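PDB 2GA0: surface protein VspA from Borrelia turicatae, which probably helps the spirochaete evade host immunity, as one of a set of antigenically distinct outer-membrane lipoproteins expressed one at a time. Local coordinates for residues D27-V32 with A149-L154; K40-K45 with D56-L61. All coordinates share one frame; numbering follows the deposited sequence.

Contact 1 of 2, residues D27-V32 with A149-L154. With NI (nickel (II) ion), chain I.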
ATOM      1  N   ASP A  27      -3.803   1.941  -6.957  1.00 19.05           N
ATOM      2  CA  ASP A  27      -3.399   0.855  -6.078  1.00 19.20           C
ATOM      3  C   ASP A  27      -1.895   0.578  -6.208  1.00 18.91           C
ATOM      4  O   ASP A  27      -1.201   0.437  -5.220  1.00 19.54           O
ATOM      5  CB  ASP A  27      -4.306  -0.358  -6.266  1.00 20.06           C
ATOM      6  CG  ASP A  27      -3.723  -1.619  -5.691  1.00 23.58           C
ATOM      7  OD1 ASP A  27      -3.162  -2.422  -6.482  1.00 28.54           O
ATOM      8  OD2 ASP A  27      -3.766  -1.925  -4.472  1.00 27.68           O
ATOM      9  N   VAL A  28      -1.363   0.608  -7.411  1.00 18.77           N
ATOM     10  CA  VAL A  28       0.092   0.531  -7.602  1.00 18.30           C
ATOM     11  C   VAL A  28       0.817   1.733  -6.973  1.00 18.54           C
ATOM     12  O   VAL A  28       1.807   1.564  -6.310  1.00 19.43           O
ATOM     13  CB  VAL A  28       0.478   0.371  -9.126  1.00 17.79           C
ATOM     14  CG1 VAL A  28       1.929   0.197  -9.324  1.00 16.15           C
ATOM     15  CG2 VAL A  28      -0.215  -0.791  -9.713  1.00 16.82           C
ATOM     16  N   HIS A  29       0.344   2.954  -7.129  1.00 18.69           N
ATOM     17  CA  HIS A  29       1.094   4.062  -6.525  1.00 18.80           C
ATOM     18  C   HIS A  29       1.141   3.938  -5.000  1.00 18.98           C
ATOM     19  O   HIS A  29       2.168   4.260  -4.375  1.00 19.12           O
ATOM     20  CB  HIS A  29       0.596   5.442  -6.967  1.00 19.22           C
ATOM     21  CG  HIS A  29       1.392   6.601  -6.422  1.00 21.61           C
ATOM     22  ND1 HIS A  29       1.044   7.261  -5.257  1.00 22.14           N
ATOM     23  CD2 HIS A  29       2.477   7.258  -6.913  1.00 23.43           C
ATOM     24  CE1 HIS A  29       1.897   8.253  -5.046  1.00 24.08           C
ATOM     25  NE2 HIS A  29       2.788   8.268  -6.026  1.00 28.10           N
ATOM     26  N   THR A  30       0.067   3.429  -4.396  1.00 18.72           N
ATOM     27  CA  THR A  30       0.023   3.356  -2.958  1.00 18.03           C
ATOM     28  C   THR A  30       0.986   2.296  -2.511  1.00 18.56           C
ATOM     29  O   THR A  30       1.733   2.538  -1.574  1.00 18.99           O
ATOM     30  CB  THR A  30      -1.366   3.116  -2.484  1.00 17.45           C
ATOM     31  OG1 THR A  30      -2.091   4.322  -2.650  1.00 17.01           O
ATOM     32  CG2 THR A  30      -1.398   2.921  -0.995  1.00 17.08           C
ATOM     33  N   LEU A  31       1.012   1.146  -3.187  1.00 18.42           N
ATOM     34  CA  LEU A  31       1.992   0.103  -2.823  1.00 18.54           C
ATOM     35  C   LEU A  31       3.431   0.623  -2.912  1.00 18.84           C
ATOM     36  O   LEU A  31       4.227   0.373  -2.032  1.00 19.08           O
ATOM     37  CB  LEU A  31       1.816  -1.145  -3.670  1.00 18.20           C
ATOM     38  CG  LEU A  31       0.586  -1.989  -3.307  1.00 18.35           C
ATOM     39  CD1 LEU A  31       0.525  -3.237  -4.178  1.00 17.72           C
ATOM     40  CD2 LEU A  31       0.609  -2.401  -1.833  1.00 19.02           C
ATOM     41  N   VAL A  32       3.745   1.389  -3.947  1.00 18.57           N
ATOM     42  CA  VAL A  32       5.089   1.945  -4.055  1.00 18.67           C
ATOM     43  C   VAL A  32       5.358   2.974  -2.922  1.00 18.82           C
ATOM     44  O   VAL A  32       6.367   2.883  -2.243  1.00 18.94           O
ATOM     45  CB  VAL A  32       5.362   2.543  -5.511  1.00 18.63           C
ATOM     46  CG1 VAL A  32       6.694   3.309  -5.586  1.00 16.54           C
ATOM     47  CG2 VAL A  32       5.262   1.430  -6.603  1.00 17.09           C
ATOM     48  N   ALA A 149       8.147   6.991 -12.257  1.00 18.34           N
ATOM     49  CA  ALA A 149       7.361   6.374 -13.291  1.00 18.31           C
ATOM     50  C   ALA A 149       5.909   6.203 -12.879  1.00 18.59           C
ATOM     51  O   ALA A 149       5.019   6.567 -13.625  1.00 18.83           O
ATOM     52  CB  ALA A 149       7.965   5.077 -13.708  1.00 18.56           C
ATOM     53  N   ILE A 150       5.643   5.692 -11.688  1.00 18.56           N
ATOM     54  CA  ILE A 150       4.245   5.600 -11.272  1.00 18.32           C
ATOM     55  C   ILE A 150       3.576   6.958 -11.039  1.00 18.78           C
ATOM     56  O   ILE A 150       2.386   7.120 -11.303  1.00 19.20           O
ATOM     57  CB  ILE A 150       4.030   4.627 -10.098  1.00 18.10           C
ATOM     58  CG1 ILE A 150       2.546   4.424  -9.863  1.00 17.34           C
ATOM     59  CG2 ILE A 150       4.811   5.037  -8.830  1.00 17.70           C
ATOM     60  CD1 ILE A 150       1.844   3.692 -11.025  1.00 17.85           C
ATOM     61  N   ASP A 151       4.318   7.955 -10.579  1.00 18.79           N
ATOM     62  CA  ASP A 151       3.705   9.260 -10.436  1.00 19.05           C
ATOM     63  C   ASP A 151       3.222   9.723 -11.797  1.00 19.03           C
ATOM     64  O   ASP A 151       2.141  10.298 -11.913  1.00 19.52           O
ATOM     65  CB  ASP A 151       4.665  10.294  -9.869  1.00 19.26           C
ATOM     66  CG  ASP A 151       4.812  10.235  -8.369  1.00 21.64           C
ATOM     67  OD1 ASP A 151       4.059   9.565  -7.604  1.00 29.60           O
ATOM     68  OD2 ASP A 151       5.738  10.855  -7.833  1.00 24.14           O
ATOM     69  N   ALA A 152       4.021   9.498 -12.838  1.00 19.12           N
ATOM     70  CA  ALA A 152       3.630   9.934 -14.192  1.00 18.76           C
ATOM     71  C   ALA A 152       2.389   9.184 -14.665  1.00 18.58           C
ATOM     72  O   ALA A 152       1.478   9.803 -15.187  1.00 19.05           O
ATOM     73  CB  ALA A 152       4.771   9.778 -15.181  1.00 18.08           C
ATOM     74  N   LEU A 153       2.352   7.873 -14.451  1.00 18.19           N
ATOM     75  CA  LEU A 153       1.220   7.055 -14.847  1.00 18.24           C
ATOM     76  C   LEU A 153      -0.044   7.526 -14.141  1.00 18.65           C
ATOM     77  O   LEU A 153      -1.096   7.689 -14.774  1.00 18.68           O
ATOM     78  CB  LEU A 153       1.470   5.569 -14.554  1.00 17.87           C
ATOM     79  CG  LEU A 153       0.379   4.635 -15.080  1.00 17.56           C
ATOM     80  CD1 LEU A 153       0.213   4.823 -16.592  1.00 15.98           C
ATOM     81  CD2 LEU A 153       0.575   3.162 -14.707  1.00 14.98           C
ATOM     82  N   LEU A 154       0.078   7.765 -12.835  1.00 18.67           N
ATOM     83  CA  LEU A 154      -1.039   8.198 -12.012  1.00 18.26           C
ATOM     84  C   LEU A 154      -1.559   9.548 -12.466  1.00 18.30           C
ATOM     85  O   LEU A 154      -2.754   9.757 -12.539  1.00 18.56           O
ATOM     86  CB  LEU A 154      -0.665   8.201 -10.521  1.00 17.88           C
ATOM     87  CG  LEU A 154      -1.815   8.555  -9.564  1.00 17.37           C
ATOM     88  CD1 LEU A 154      -2.826   7.421  -9.511  1.00 16.73           C
ATOM     89  CD2 LEU A 154      -1.337   8.900  -8.177  1.00 16.43           C
TER
HETATM   90 NI    NI I   7       4.588   9.249  -5.726  1.00 41.15          NI
HETATM   91  O   HOH W   1       3.167  10.871  -5.323  1.00 31.68           O

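Contact 2 of 2, residues K40-K45 with D56-L61. With NI (nickel (II) ion), chain J.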
ATOM      1  N   LYS A  40      10.780   3.979   7.241  1.00 18.58           N
ATOM      2  CA  LYS A  40      10.741   4.625   8.560  1.00 18.41           C
ATOM      3  C   LYS A  40      11.009   3.588   9.664  1.00 18.76           C
ATOM      4  O   LYS A  40      11.414   3.973  10.787  1.00 18.94           O
ATOM      5  CB  LYS A  40       9.410   5.351   8.832  1.00 18.32           C
ATOM      6  CG  LYS A  40       9.127   6.632   8.016  1.00 17.21           C
ATOM      7  CD  LYS A  40       7.655   6.922   8.063  1.00 14.80           C
ATOM      8  CE  LYS A  40       7.224   7.937   7.062  1.00 15.65           C
ATOM      9  NZ  LYS A  40       5.842   8.442   7.428  1.00 15.12           N
ATOM     10  N   ALA A  41      10.828   2.296   9.348  1.00 18.26           N
ATOM     11  CA  ALA A  41      11.012   1.269  10.355  1.00 18.59           C
ATOM     12  C   ALA A  41      12.433   0.696  10.470  1.00 18.51           C
ATOM     13  O   ALA A  41      12.710  -0.080  11.376  1.00 18.45           O
ATOM     14  CB  ALA A  41      10.007   0.147  10.167  1.00 19.25           C
ATOM     15  N   ILE A  42      13.314   1.051   9.539  1.00 18.54           N
ATOM     16  CA  ILE A  42      14.689   0.553   9.517  1.00 18.16           C
ATOM     17  C   ILE A  42      15.331   0.854  10.831  1.00 18.42           C
ATOM     18  O   ILE A  42      15.296   1.981  11.288  1.00 18.39           O
ATOM     19  CB  ILE A  42      15.494   1.237   8.425  1.00 17.95           C
ATOM     20  CG1 ILE A  42      14.959   0.829   7.053  1.00 18.07           C
ATOM     21  CG2 ILE A  42      16.960   0.884   8.545  1.00 16.42           C
ATOM     22  CD1 ILE A  42      15.582   1.540   5.925  1.00 18.51           C
ATOM     23  N   GLY A  43      15.891  -0.171  11.464  1.00 18.63           N
ATOM     24  CA  GLY A  43      16.531  -0.010  12.763  1.00 18.61           C
ATOM     25  C   GLY A  43      15.599   0.474  13.862  1.00 18.63           C
ATOM     26  O   GLY A  43      16.023   1.205  14.732  1.00 18.60           O
ATOM     27  N   LYS A  44      14.327   0.082  13.798  1.00 18.81           N
ATOM     28  CA  LYS A  44      13.344   0.399  14.835  1.00 18.67           C
ATOM     29  C   LYS A  44      12.629  -0.859  15.320  1.00 18.51           C
ATOM     30  O   LYS A  44      12.328  -1.758  14.536  1.00 18.40           O
ATOM     31  CB  LYS A  44      12.306   1.407  14.334  1.00 19.13           C
ATOM     32  CG  LYS A  44      12.865   2.684  13.756  1.00 18.72           C
ATOM     33  CD  LYS A  44      12.922   3.764  14.806  1.00 19.21           C
ATOM     34  CE  LYS A  44      13.812   4.920  14.382  1.00 19.84           C
ATOM     35  NZ  LYS A  44      13.172   5.573  13.199  1.00 22.42           N
ATOM     36  N   LYS A  45      12.379  -0.921  16.622  1.00 18.24           N
ATOM     37  CA  LYS A  45      11.535  -1.957  17.187  1.00 18.30           C
ATOM     38  C   LYS A  45      10.208  -1.377  17.602  1.00 18.14           C
ATOM     39  O   LYS A  45      10.109  -0.195  17.830  1.00 18.34           O
ATOM     40  CB  LYS A  45      12.193  -2.637  18.388  1.00 18.21           C
ATOM     41  CG  LYS A  45      12.074  -1.901  19.708  1.00 18.66           C
ATOM     42  CD  LYS A  45      13.075  -2.456  20.710  1.00 19.56           C
ATOM     43  CE  LYS A  45      12.714  -2.133  22.161  1.00 20.44           C
ATOM     44  NZ  LYS A  45      12.919  -3.339  23.019  1.00 20.07           N
ATOM     45  N   ASP A  56      19.751  -1.958  13.229  1.00 18.81           N
ATOM     46  CA  ASP A  56      20.264  -3.084  12.458  1.00 18.74           C
ATOM     47  C   ASP A  56      19.262  -4.230  12.380  1.00 18.89           C
ATOM     48  O   ASP A  56      18.061  -4.015  12.617  1.00 18.48           O
ATOM     49  CB  ASP A  56      21.606  -3.526  13.045  1.00 17.53           C
ATOM     50  CG  ASP A  56      22.630  -2.439  12.973  1.00 17.93           C
ATOM     51  OD1 ASP A  56      22.484  -1.514  12.134  1.00 18.77           O
ATOM     52  OD2 ASP A  56      23.620  -2.395  13.716  1.00 18.53           O
ATOM     53  N   LYS A  57      19.754  -5.434  12.038  1.00 18.87           N
ATOM     54  CA  LYS A  57      18.914  -6.625  11.891  1.00 18.93           C
ATOM     55  C   LYS A  57      17.714  -6.342  10.966  1.00 18.86           C
ATOM     56  O   LYS A  57      16.571  -6.627  11.328  1.00 19.24           O
ATOM     57  CB  LYS A  57      18.416  -7.121  13.255  1.00 18.73           C
ATOM     58  CG  LYS A  57      19.488  -7.817  14.149  1.00 21.55           C
ATOM     59  CD  LYS A  57      19.998  -6.886  15.307  1.00 25.20           C
ATOM     60  CE  LYS A  57      19.054  -6.873  16.566  1.00 26.10           C
ATOM     61  NZ  LYS A  57      18.751  -5.530  17.234  1.00 32.58           N
ATOM     62  N   ASN A  58      17.976  -5.791   9.781  1.00 18.52           N
ATOM     63  CA  ASN A  58      16.929  -5.311   8.896  1.00 18.27           C
ATOM     64  C   ASN A  58      16.534  -6.214   7.745  1.00 18.32           C
ATOM     65  O   ASN A  58      15.648  -5.873   6.979  1.00 18.69           O
ATOM     66  CB  ASN A  58      17.361  -3.968   8.298  1.00 18.18           C
ATOM     67  CG  ASN A  58      17.355  -2.876   9.303  1.00 17.69           C
ATOM     68  OD1 ASN A  58      16.302  -2.564   9.868  1.00 17.16           O
ATOM     69  ND2 ASN A  58      18.530  -2.306   9.583  1.00 15.93           N
ATOM     70  N   ALA A  59      17.201  -7.342   7.582  1.00 18.34           N
ATOM     71  CA  ALA A  59      16.965  -8.209   6.426  1.00 18.41           C
ATOM     72  C   ALA A  59      15.478  -8.451   6.104  1.00 18.56           C
ATOM     73  O   ALA A  59      15.038  -8.286   4.979  1.00 18.53           O
ATOM     74  CB  ALA A  59      17.673  -9.537   6.609  1.00 17.99           C
ATOM     75  N   LYS A  60      14.709  -8.845   7.115  1.00 18.64           N
ATOM     76  CA  LYS A  60      13.335  -9.277   6.924  1.00 18.20           C
ATOM     77  C   LYS A  60      12.449  -8.088   6.562  1.00 18.87           C
ATOM     78  O   LYS A  60      11.491  -8.236   5.806  1.00 19.04           O
ATOM     79  CB  LYS A  60      12.833 -10.010   8.170  1.00 17.41           C
ATOM     80  CG  LYS A  60      12.955 -11.562   8.114  1.00 17.93           C
ATOM     81  CD  LYS A  60      14.340 -12.041   7.608  1.00 18.56           C
ATOM     82  CE  LYS A  60      14.579 -13.526   7.716  1.00 19.87           C
ATOM     83  NZ  LYS A  60      15.301 -13.883   8.983  1.00 20.81           N
ATOM     84  N   LEU A  61      12.773  -6.898   7.075  1.00 18.56           N
ATOM     85  CA  LEU A  61      12.114  -5.708   6.621  1.00 18.13           C
ATOM     86  C   LEU A  61      12.380  -5.498   5.128  1.00 18.74           C
ATOM     87  O   LEU A  61      11.444  -5.178   4.393  1.00 18.90           O
ATOM     88  CB  LEU A  61      12.533  -4.512   7.451  1.00 17.29           C
ATOM     89  CG  LEU A  61      11.912  -3.191   7.018  1.00 17.54           C
ATOM     90  CD1 LEU A  61      10.414  -3.203   7.159  1.00 14.04           C
ATOM     91  CD2 LEU A  61      12.552  -1.960   7.736  1.00 16.40           C
TER
HETATM   92 NI    NI J  14      18.941  -4.734  19.122  1.00 61.98          NI

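Contact 1 of 2, residues D27-V32 with A149-L154
Where His29 faces Ile150, helices 8-40 and 140-166 run nearly antiparallel, their axes 9.6 Å apart at closest approach in these segments and their N-to-C directions 153° apart. Ile150 fills the interface between them. Its CG1 lies 3.6 Å from His29 CB, CD1 rests against Val28 CG1, and CG2 meets Val32 CG1 at 4.1 Å, so a single branched side chain touches three residues spread over just more than one turn of the facing helix. Val28 and Val32 also lean on Val72 of helix 59-79, which carries this apolar layer on into the bundle.

Toward the outer side the chemistry changes. The His29 side chain extends across the groove with CG anti to the backbone N (chi1 -177°), bringing NE2 to 2.1 Å from the nickel ion. Asp151 reaches the same ion from the other helix, OD1 at 2.0 Å, its carboxylate plane turned 37° from the imidazole. A water completes the three ligands seen here. Leu154 covers one face of the imidazole in a CH-pi contact, CD2 standing 4.2 Å from the ring centroid and displaced toward the rim, which should limit how the ring tilts. Apolar packing between antiparallel helices is the pattern of a helical bundle; here a histidine-aspartate nickel site is added at its edge and joins two of the helices.

Contact 2 of 2, residues K40-K45 with D56-L61
A type II beta turn from Ala41 to Lys44 links the end of helix 8-40 to the two-stranded hairpin 44-47/50-53, and it packs against the chain entering helix 59-79. Gly43, at positive phi (61°), gives its backbone N-H to Asn58 OD1 at 2.9 Å. The bond is nearly straight, 161° at the hydrogen, and arrives in the carbonyl plane on a lone pair of the amide oxygen. The other end of that amide, ND2, is held by Asp121 and the Val119 carbonyl, so both ends of the group are gripped and its flip is fixed. Ile42 CG2 lies against the same amide, 3.7 Å from ND2, the two side chains crossing at about a right angle.

Beside this polar link, Leu61 sends CD2 to 3.7 Å from Ile42 CG1 and 4.1 Å from Ala41 CB; with its CG anti to the backbone N (chi1 178°), the methyl also reaches the turn's backbone. Lys57 turns elsewhere, its NZ binding a nickel ion at 2.1 Å together with Asp54. The chemistry implies a turn tied to segment 56-61 by one well-directed hydrogen bond to a side-chain amide, flanked by hydrocarbon, with the lysine-nickel bond probably requiring a neutral amine.

How the contacts relate
As a pair, the two contacts illustrate how one helical bundle combines distant and local closure. Contact 1 joins segments 117 residues apart in sequence near the centre of the chain, whereas contact 2 closes an 11-residue separation at one end, with its centre about 20 Å from that of the chain. Helix 8-40 leads from the first toward the second, whose centre is about 24 Å away. Contact 1 is partly buried and has a metal bridging its own two segments; contact 2 is the more buried, yet its nickel binds one segment and not the other. The second subunit meets contact 1 through Asp27, Thr30 and Leu31, which do not touch segment 149-154, but contact 2 partly through contacting residues themselves.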